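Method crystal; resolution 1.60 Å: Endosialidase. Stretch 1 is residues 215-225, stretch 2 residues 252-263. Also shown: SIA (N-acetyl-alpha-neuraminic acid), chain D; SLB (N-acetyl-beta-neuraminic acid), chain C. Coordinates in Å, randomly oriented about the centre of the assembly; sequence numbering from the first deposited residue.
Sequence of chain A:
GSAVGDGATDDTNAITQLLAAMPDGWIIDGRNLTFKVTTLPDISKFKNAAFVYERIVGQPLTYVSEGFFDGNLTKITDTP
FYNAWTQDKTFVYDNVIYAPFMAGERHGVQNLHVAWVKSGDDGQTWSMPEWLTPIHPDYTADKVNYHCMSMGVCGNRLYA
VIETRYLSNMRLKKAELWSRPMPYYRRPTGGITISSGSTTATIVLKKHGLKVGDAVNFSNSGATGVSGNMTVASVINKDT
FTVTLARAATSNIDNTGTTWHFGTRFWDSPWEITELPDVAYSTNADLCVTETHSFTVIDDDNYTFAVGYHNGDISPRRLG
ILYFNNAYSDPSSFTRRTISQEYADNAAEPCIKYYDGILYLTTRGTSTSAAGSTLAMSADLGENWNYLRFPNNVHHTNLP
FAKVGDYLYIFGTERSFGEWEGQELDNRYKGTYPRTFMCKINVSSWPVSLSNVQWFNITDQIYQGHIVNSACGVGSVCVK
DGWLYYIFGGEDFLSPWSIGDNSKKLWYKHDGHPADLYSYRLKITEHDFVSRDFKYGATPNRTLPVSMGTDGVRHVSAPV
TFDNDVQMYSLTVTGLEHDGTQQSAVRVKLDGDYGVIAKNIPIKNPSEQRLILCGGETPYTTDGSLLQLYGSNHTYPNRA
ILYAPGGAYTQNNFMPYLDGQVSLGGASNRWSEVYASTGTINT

Stretch 1, residues 215-225: AVNFSNSGATG
Stretch 2 (252-263) NIDNTGTTWHFG

The unusual feature of this contact is that one strand of an antiparallel ladder carries sugar-binding residues at its C-terminal side. Ser-219, still paired with His-261, and Asn-220 after it bind an alpha-sialic acid: SIA N5 donates to Ser-219 OG at 2.9 Å, and Asn-220 N donates to SIA O1B at 2.8 Å. Ser-219 (chi1 t) also gives its OG proton to Asn-220 OD1 at 2.7 Å, so one hydroxyl is at once acceptor and donor.

The ladder pairs strand 215-219 with strand 261-263, their axes at 163° and 4.9 Å apart at closest approach. Backbones are extended, phi -120 to -147° and psi 137 to 147°, and the register is Asn-217 with Gly-263, Phe-218 with Phe-262, and Ser-219 with His-261, with CA atoms 5.2, 4.9 and 5.0 Å apart. The outer two are hydrogen-bonded pairs. Asn-217 N reaches Gly-263 O at 2.8 Å with a bent 134° angle, while Gly-263 N returns to Asn-217 O at 3.0 Å and 166°; Ser-219 N to His-261 O and His-261 N to Ser-219 O are both 3.0 Å. Between them, Phe-218 CA and Phe-262 CA lie 3.5 Å from His-261 O and Asn-217 O respectively, as CA-H...O contacts.

Side chains alternate between the faces. Asn-217 (t), Ser-219 and His-261 (m, chi2 -74°) share one; the amide of Asn-217 is satisfied elsewhere in the structure. The other face carries the two phenylalanines. Phe-218 (m, chi2 -91°) offers a ring face to the edge of Phe-262 (t, chi2 82°): CE1 of Phe-218 is 3.8 Å from CD1 of Phe-262, the centroids are 5.5 Å apart and the planes meet at 71°. Trp-260 (p, chi2 -78°) lies at the Phe-218 edge, Trp-260 CZ3 3.6 Å from Phe-218 CD1; these planes differ by only 28°, but the rings are slid apart and barely overlap. Val-216 (m) suits this apolar cluster, its CG1 3.5 Å from Phe-262 CZ.

Beyond the ladder the chain turns at Asn-220 (phi/psi 59/34°), a left-handed conformation that asparagine tolerates well. Its OD1 lies 3.4 Å from His-261 CD2, at the imidazole edge. Ser-221 (-65/-25°) then presents its carbonyl to Asn-255 (p), whose ND2 donates to Ser-221 O at 2.8 Å and 161°. Ser-221 (p) steadies its own loop, as Ala-223 N donates to Ser-221 OG at 3.0 Å. Gly-222 (69/13°) has a positive phi that favours glycine, and a CB there would come 3.1 Å from Thr-258 CG2.

Asn-255 and Thr-258, which touch this loop, are the ends of a type II turn closed by Thr-258 N to Asn-255 O at 2.9 Å. Gly-257 (88/-14°) fits its third position, where a CB would jam against the preceding carbonyl. Finally, Ile-253 (m, t) packs its CG2 3.7 Å from Ala-223 CB, a methyl-to-methyl contact, which suits an isoleucine whose CA-to-CB bond points toward the loop and an alanine whose CB points back.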

ATOM      1  N   ALA A 215       9.049 -31.759   6.400  1.00 13.41           N
ATOM      2  CA  ALA A 215      10.070 -31.182   5.526  1.00 13.09           C
ATOM      3  C   ALA A 215      11.069 -30.394   6.345  1.00 13.72           C
ATOM      4  O   ALA A 215      10.667 -29.581   7.195  1.00 14.27           O
ATOM      5  CB  ALA A 215       9.376 -30.241   4.534  1.00 12.61           C
ATOM      6  N   VAL A 216      12.364 -30.617   6.091  1.00 12.72           N
ATOM      7  CA  VAL A 216      13.425 -29.986   6.890  1.00 12.91           C
ATOM      8  C   VAL A 216      14.550 -29.511   5.988  1.00 11.97           C
ATOM      9  O   VAL A 216      14.526 -29.768   4.785  1.00 12.38           O
ATOM     10  CB  VAL A 216      13.977 -30.955   7.973  1.00 13.19           C
ATOM     11  CG1 VAL A 216      12.838 -31.432   8.885  1.00 13.37           C
ATOM     12  CG2 VAL A 216      14.689 -32.140   7.312  1.00 13.98           C
ATOM     13  N   ASN A 217      15.522 -28.796   6.555  1.00 10.45           N
ATOM     14  CA  ASN A 217      16.634 -28.308   5.754  1.00 10.66           C
ATOM     15  C   ASN A 217      17.886 -28.297   6.611  1.00 11.36           C
ATOM     16  O   ASN A 217      17.834 -27.923   7.792  1.00 11.98           O
ATOM     17  CB  ASN A 217      16.309 -26.882   5.271  1.00 11.70           C
ATOM     18  CG  ASN A 217      17.460 -26.231   4.546  1.00 13.48           C
ATOM     19  OD1 ASN A 217      18.237 -25.501   5.148  1.00 13.63           O
ATOM     20  ND2 ASN A 217      17.544 -26.447   3.231  1.00 14.50           N
ATOM     21  N   PHE A 218      19.003 -28.720   6.018  1.00 12.45           N
ATOM     22  CA  PHE A 218      20.286 -28.768   6.698  1.00 12.70           C
ATOM     23  C   PHE A 218      21.328 -27.901   6.029  1.00 12.66           C
ATOM     24  O   PHE A 218      21.346 -27.783   4.798  1.00 13.23           O
ATOM     25  CB  PHE A 218      20.830 -30.206   6.601  1.00 12.82           C
ATOM     26  CG  PHE A 218      20.034 -31.210   7.365  1.00 13.84           C
ATOM     27  CD1 PHE A 218      20.369 -31.507   8.687  1.00 15.36           C
ATOM     28  CD2 PHE A 218      19.012 -31.926   6.750  1.00 13.99           C
ATOM     29  CE1 PHE A 218      19.655 -32.467   9.428  1.00 14.87           C
ATOM     30  CE2 PHE A 218      18.278 -32.915   7.471  1.00 13.93           C
ATOM     31  CZ  PHE A 218      18.598 -33.185   8.819  1.00 14.08           C
ATOM     32  N   SER A 219      22.232 -27.325   6.822  1.00 12.25           N
ATOM     33  CA  SER A 219      23.376 -26.619   6.232  1.00 13.55           C
ATOM     34  C   SER A 219      24.611 -26.855   7.089  1.00 14.28           C
ATOM     35  O   SER A 219      24.512 -26.916   8.337  1.00 14.58           O
ATOM     36  CB  SER A 219      23.091 -25.104   6.124  1.00 14.59           C
ATOM     37  OG  SER A 219      24.103 -24.489   5.348  1.00 17.33           O
ATOM     38  N   ASN A 220      25.757 -27.024   6.432  1.00 14.86           N
ATOM     39  CA  ASN A 220      27.026 -27.180   7.149  1.00 15.58           C
ATOM     40  C   ASN A 220      27.053 -28.376   8.115  1.00 15.53           C
ATOM     41  O   ASN A 220      27.718 -28.323   9.154  1.00 15.90           O
ATOM     42  CB  ASN A 220      27.399 -25.887   7.877  1.00 18.26           C
ATOM     43  CG  ASN A 220      27.347 -24.654   6.944  1.00 23.62           C
ATOM     44  OD1 ASN A 220      26.293 -24.015   6.778  1.00 25.72           O
ATOM     45  ND2 ASN A 220      28.496 -24.326   6.321  1.00 26.04           N
ATOM     46  N   SER A 221      26.362 -29.465   7.760  1.00 14.67           N
ATOM     47  CA  SER A 221      26.262 -30.586   8.679  1.00 14.91           C
ATOM     48  C   SER A 221      27.582 -31.288   8.995  1.00 16.14           C
ATOM     49  O   SER A 221      27.683 -31.927  10.022  1.00 17.61           O
ATOM     50  CB  SER A 221      25.284 -31.640   8.125  1.00 16.10           C
ATOM     51  OG  SER A 221      25.875 -32.293   6.994  1.00 16.57           O
ATOM     52  N   GLY A 222      28.565 -31.206   8.104  1.00 16.50           N
ATOM     53  CA  GLY A 222      29.777 -32.013   8.244  1.00 18.07           C
ATOM     54  C   GLY A 222      29.509 -33.494   8.013  1.00 19.79           C
ATOM     55  O   GLY A 222      30.360 -34.330   8.344  1.00 21.73           O
ATOM     56  N   ALA A 223      28.348 -33.842   7.466  1.00 18.13           N
ATOM     57  CA  ALA A 223      28.004 -35.245   7.199  1.00 17.82           C
ATOM     58  C   ALA A 223      27.562 -35.382   5.748  1.00 18.23           C
ATOM     59  O   ALA A 223      26.481 -34.905   5.368  1.00 18.76           O
ATOM     60  CB  ALA A 223      26.887 -35.710   8.136  1.00 18.13           C
ATOM     61  N   THR A 224      28.404 -36.012   4.938  1.00 18.30           N
ATOM     62  CA  THR A 224      28.144 -36.166   3.512  1.00 18.85           C
ATOM     63  C   THR A 224      26.765 -36.721   3.257  1.00 17.56           C
ATOM     64  O   THR A 224      26.379 -37.727   3.873  1.00 17.42           O
ATOM     65  CB  THR A 224      29.158 -37.102   2.879  1.00 21.24           C
ATOM     66  OG1 THR A 224      30.441 -36.509   3.007  1.00 23.28           O
ATOM     67  CG2 THR A 224      28.866 -37.266   1.398  1.00 22.40           C
ATOM     68  N   GLY A 225      25.999 -36.021   2.406  1.00 18.12           N
ATOM     69  CA  GLY A 225      24.668 -36.495   2.058  1.00 18.51           C
ATOM     70  C   GLY A 225      23.548 -35.891   2.886  1.00 17.79           C
ATOM     71  O   GLY A 225      22.380 -36.002   2.517  1.00 19.17           O
ATOM     72  N   ASN A 252      32.104 -44.503   7.684  1.00 18.84           N
ATOM     73  CA  ASN A 252      31.366 -44.253   8.925  1.00 17.81           C
ATOM     74  C   ASN A 252      31.469 -42.773   9.250  1.00 17.92           C
ATOM     75  O   ASN A 252      32.574 -42.236   9.379  1.00 20.71           O
ATOM     76  CB  ASN A 252      31.980 -45.055  10.071  1.00 17.95           C
ATOM     77  CG  ASN A 252      31.824 -46.542   9.865  1.00 17.11           C
ATOM     78  OD1 ASN A 252      30.796 -47.004   9.343  1.00 16.12           O
ATOM     79  ND2 ASN A 252      32.868 -47.306  10.225  1.00 17.87           N
ATOM     80  N   ILE A 253      30.316 -42.114   9.347  1.00 16.04           N
ATOM     81  CA  ILE A 253      30.284 -40.665   9.519  1.00 17.40           C
ATOM     82  C   ILE A 253      29.720 -40.351  10.887  1.00 17.89           C
ATOM     83  O   ILE A 253      28.706 -40.926  11.298  1.00 17.77           O
ATOM     84  CB  ILE A 253      29.415 -40.070   8.422  1.00 19.65           C
ATOM     85  CG1 ILE A 253      30.156 -40.179   7.082  1.00 21.08           C
ATOM     86  CG2 ILE A 253      29.048 -38.613   8.751  1.00 19.90           C
ATOM     87  CD1 ILE A 253      29.239 -39.962   5.881  1.00 21.89           C
ATOM     88  N   ASP A 254      30.372 -39.443  11.599  1.00 18.56           N
ATOM     89  CA  ASP A 254      29.865 -38.945  12.882  1.00 18.92           C
ATOM     90  C   ASP A 254      30.345 -37.520  12.998  1.00 18.50           C
ATOM     91  O   ASP A 254      31.570 -37.274  13.079  1.00 19.37           O
ATOM     92  CB  ASP A 254      30.449 -39.793  14.031  1.00 21.61           C
ATOM     93  CG  ASP A 254      29.934 -39.364  15.423  1.00 25.49           C
ATOM     94  OD1 ASP A 254      29.513 -38.195  15.611  1.00 26.36           O
ATOM     95  OD2 ASP A 254      29.964 -40.199  16.351  1.00 28.72           O
ATOM     96  N   ASN A 255      29.415 -36.561  12.996  1.00 17.25           N
ATOM     97  CA  ASN A 255      29.850 -35.168  12.959  1.00 18.16           C
ATOM     98  C   ASN A 255      30.074 -34.562  14.335  1.00 19.49           C
ATOM     99  O   ASN A 255      29.992 -33.338  14.504  1.00 17.93           O
ATOM    100  CB  ASN A 255      28.867 -34.301  12.168  1.00 17.22           C
ATOM    101  CG  ASN A 255      27.574 -34.017  12.946  1.00 16.57           C
ATOM    102  OD1 ASN A 255      27.244 -34.732  13.904  1.00 16.08           O
ATOM    103  ND2 ASN A 255      26.839 -32.960  12.535  1.00 16.59           N
ATOM    104  N   THR A 256      30.376 -35.407  15.317  1.00 19.59           N
ATOM    105  CA  THR A 256      30.676 -34.920  16.658  1.00 22.28           C
ATOM    106  C   THR A 256      31.684 -33.727  16.591  1.00 22.31           C
ATOM    107  O   THR A 256      32.662 -33.773  15.838  1.00 22.03           O
ATOM    108  CB  THR A 256      31.215 -36.101  17.526  1.00 27.27           C
ATOM    109  OG1 THR A 256      31.545 -35.631  18.831  1.00 28.52           O
ATOM    110  CG2 THR A 256      32.442 -36.683  16.905  1.00 31.11           C
ATOM    111  N   GLY A 257      31.406 -32.656  17.328  1.00 23.93           N
ATOM    112  CA  GLY A 257      32.266 -31.476  17.331  1.00 25.31           C
ATOM    113  C   GLY A 257      31.958 -30.434  16.259  1.00 23.52           C
ATOM    114  O   GLY A 257      32.434 -29.299  16.321  1.00 24.25           O
ATOM    115  N   THR A 258      31.153 -30.803  15.272  1.00 20.43           N
ATOM    116  CA  THR A 258      30.788 -29.862  14.213  1.00 18.32           C
ATOM    117  C   THR A 258      29.512 -29.123  14.603  1.00 16.83           C
ATOM    118  O   THR A 258      28.516 -29.746  14.976  1.00 16.32           O
ATOM    119  CB  THR A 258      30.551 -30.604  12.888  1.00 20.82           C
ATOM    120  OG1 THR A 258      31.777 -31.222  12.457  1.00 22.79           O
ATOM    121  CG2 THR A 258      30.003 -29.650  11.804  1.00 23.02           C
ATOM    122  N   THR A 259      29.552 -27.789  14.486  1.00 17.26           N
ATOM    123  CA  THR A 259      28.366 -26.972  14.715  1.00 18.52           C
ATOM    124  C   THR A 259      27.687 -26.738  13.369  1.00 17.19           C
ATOM    125  O   THR A 259      28.341 -26.392  12.400  1.00 18.24           O
ATOM    126  CB  THR A 259      28.735 -25.647  15.433  1.00 21.37           C
ATOM    127  OG1 THR A 259      29.392 -25.963  16.670  1.00 24.20           O
ATOM    128  CG2 THR A 259      27.479 -24.858  15.763  1.00 21.79           C
ATOM    129  N   TRP A 260      26.384 -27.015  13.296  1.00 15.99           N
ATOM    130  CA  TRP A 260      25.683 -26.981  12.009  1.00 15.03           C
ATOM    131  C   TRP A 260      24.345 -26.244  12.140  1.00 14.03           C
ATOM    132  O   TRP A 260      24.062 -25.662  13.186  1.00 14.87           O
ATOM    133  CB  TRP A 260      25.502 -28.430  11.480  1.00 15.56           C
ATOM    134  CG  TRP A 260      24.909 -29.437  12.473  1.00 15.63           C
ATOM    135  CD1 TRP A 260      25.573 -30.067  13.508  1.00 15.58           C
ATOM    136  CD2 TRP A 260      23.568 -29.975  12.474  1.00 15.39           C
ATOM    137  NE1 TRP A 260      24.724 -30.948  14.158  1.00 14.44           N
ATOM    138  CE2 TRP A 260      23.489 -30.901  13.553  1.00 15.20           C
ATOM    139  CE3 TRP A 260      22.425 -29.751  11.681  1.00 15.13           C
ATOM    140  CZ2 TRP A 260      22.336 -31.601  13.845  1.00 15.35           C
ATOM    141  CZ3 TRP A 260      21.264 -30.443  11.981  1.00 15.47           C
ATOM    142  CH2 TRP A 260      21.222 -31.356  13.064  1.00 16.00           C
ATOM    143  N   HIS A 261      23.552 -26.277  11.078  1.00 12.28           N
ATOM    144  CA  HIS A 261      22.327 -25.476  11.033  1.00 12.71           C
ATOM    145  C   HIS A 261      21.164 -26.338  10.595  1.00 12.59           C
ATOM    146  O   HIS A 261      21.287 -27.117   9.643  1.00 13.30           O
ATOM    147  CB  HIS A 261      22.472 -24.343  10.004  1.00 14.16           C
ATOM    148  CG  HIS A 261      23.595 -23.406  10.303  1.00 15.93           C
ATOM    149  ND1 HIS A 261      23.538 -22.479  11.323  1.00 16.94           N
ATOM    150  CD2 HIS A 261      24.828 -23.289   9.748  1.00 17.08           C
ATOM    151  CE1 HIS A 261      24.685 -21.815  11.371  1.00 18.26           C
ATOM    152  NE2 HIS A 261      25.483 -22.280  10.420  1.00 18.94           N
ATOM    153  N   PHE A 262      20.034 -26.172  11.269  1.00 12.30           N
ATOM    154  CA  PHE A 262      18.822 -26.913  10.944  1.00 12.00           C
ATOM    155  C   PHE A 262      17.627 -25.976  10.898  1.00 12.14           C
ATOM    156  O   PHE A 262      17.488 -25.107  11.764  1.00 12.59           O
ATOM    157  CB  PHE A 262      18.583 -27.963  12.047  1.00 12.01           C
ATOM    158  CG  PHE A 262      17.328 -28.783  11.843  1.00 13.75           C
ATOM    159  CD1 PHE A 262      17.330 -29.887  10.988  1.00 13.95           C
ATOM    160  CD2 PHE A 262      16.147 -28.423  12.471  1.00 14.79           C
ATOM    161  CE1 PHE A 262      16.172 -30.639  10.792  1.00 14.69           C
ATOM    162  CE2 PHE A 262      14.963 -29.163  12.261  1.00 15.91           C
ATOM    163  CZ  PHE A 262      14.990 -30.273  11.429  1.00 15.72           C
ATOM    164  N   GLY A 263      16.750 -26.177   9.909  1.00 11.92           N
ATOM    165  CA  GLY A 263      15.478 -25.457   9.907  1.00 11.40           C
ATOM    166  C   GLY A 263      14.358 -26.397   9.493  1.00 12.07           C
ATOM    167  O   GLY A 263      14.548 -27.275   8.634  1.00 13.52           O
TER
HETATM  168  C1  SIA D   2      25.137 -27.502   2.880  1.00 28.27           C
HETATM  169  C2  SIA D   2      24.748 -26.868   1.544  1.00 36.99           C
HETATM  170  C3  SIA D   2      23.223 -26.673   1.421  1.00 29.31           C
HETATM  171  C4  SIA D   2      22.708 -25.504   2.254  1.00 25.76           C
HETATM  172  C5  SIA D   2      23.550 -24.240   2.028  1.00 25.45           C
HETATM  173  C6  SIA D   2      25.043 -24.540   2.199  1.00 27.60           C
HETATM  174  C7  SIA D   2      25.903 -23.343   1.787  1.00 30.81           C
HETATM  175  C8  SIA D   2      27.404 -23.541   2.048  1.00 38.11           C
HETATM  176  C9  SIA D   2      27.704 -24.329   3.310  1.00 36.61           C
HETATM  177  C10 SIA D   2      22.556 -22.057   2.621  1.00 24.99           C
HETATM  178  C11 SIA D   2      22.122 -21.167   3.753  1.00 22.79           C
HETATM  179  N5  SIA D   2      23.088 -23.231   2.985  1.00 25.23           N
HETATM  180  O1A SIA D   2      24.501 -28.517   3.225  1.00 26.50           O
HETATM  181  O1B SIA D   2      26.054 -27.034   3.598  1.00 24.75           O
HETATM  182  O4  SIA D   2      21.330 -25.234   1.901  1.00 25.42           O
HETATM  183  O6  SIA D   2      25.457 -25.634   1.375  1.00 30.47           O
HETATM  184  O7  SIA D   2      25.728 -23.191   0.370  1.00 29.94           O
HETATM  185  O8  SIA D   2      27.959 -24.249   0.941  1.00 46.49           O
HETATM  186  O9  SIA D   2      28.182 -25.656   3.001  1.00 38.08           O
HETATM  187  O10 SIA D   2      22.440 -21.724   1.439  1.00 25.83           O
HETATM  188  C1  SLB C   1      26.642 -33.971  -0.278  1.00 75.91           C
HETATM  189  C2  SLB C   1      27.522 -33.146  -1.196  1.00 92.36           C
HETATM  190  C3  SLB C   1      29.001 -33.494  -1.092  1.00 88.05           C
HETATM  191  C4  SLB C   1      29.825 -32.642  -1.945  1.00 90.09           C
HETATM  192  C5  SLB C   1      29.652 -31.174  -1.690  1.00 81.78           C
HETATM  193  C6  SLB C   1      28.219 -30.719  -1.470  1.00 83.94           C
HETATM  194  C7  SLB C   1      28.197 -29.552  -0.533  1.00 63.24           C
HETATM  195  C8  SLB C   1      26.757 -29.205  -0.405  1.00 56.09           C
HETATM  196  C9  SLB C   1      26.607 -27.899   0.351  1.00 59.18           C
HETATM  197  C10 SLB C   1      31.120 -29.315  -2.433  1.00 77.05           C
HETATM  198  C11 SLB C   1      31.764 -28.450  -3.529  1.00 74.45           C
HETATM  199  N5  SLB C   1      30.226 -30.400  -2.773  1.00 77.08           N
HETATM  200  O1A SLB C   1      26.676 -33.745   0.961  1.00 55.19           O
HETATM  201  O1B SLB C   1      25.893 -34.851  -0.799  1.00 85.49           O
HETATM  202  O2  SLB C   1      26.979 -33.490  -2.461  1.00 96.09           O
HETATM  203  O4  SLB C   1      31.233 -33.012  -1.838  1.00102.66           O
HETATM  204  O6  SLB C   1      27.251 -31.671  -0.957  1.00103.20           O
HETATM  205  O7  SLB C   1      28.687 -29.941   0.751  1.00 56.05           O
HETATM  206  O8  SLB C   1      26.200 -29.111  -1.705  1.00 51.71           O
HETATM  207  O9  SLB C   1      25.224 -27.679   0.491  1.00 57.93           O
HETATM  208  O10 SLB C   1      31.366 -29.085  -1.253  1.00 80.34           O
HETATM  209  O   HOH W   1      32.252 -33.392  10.862  1.00 75.93           O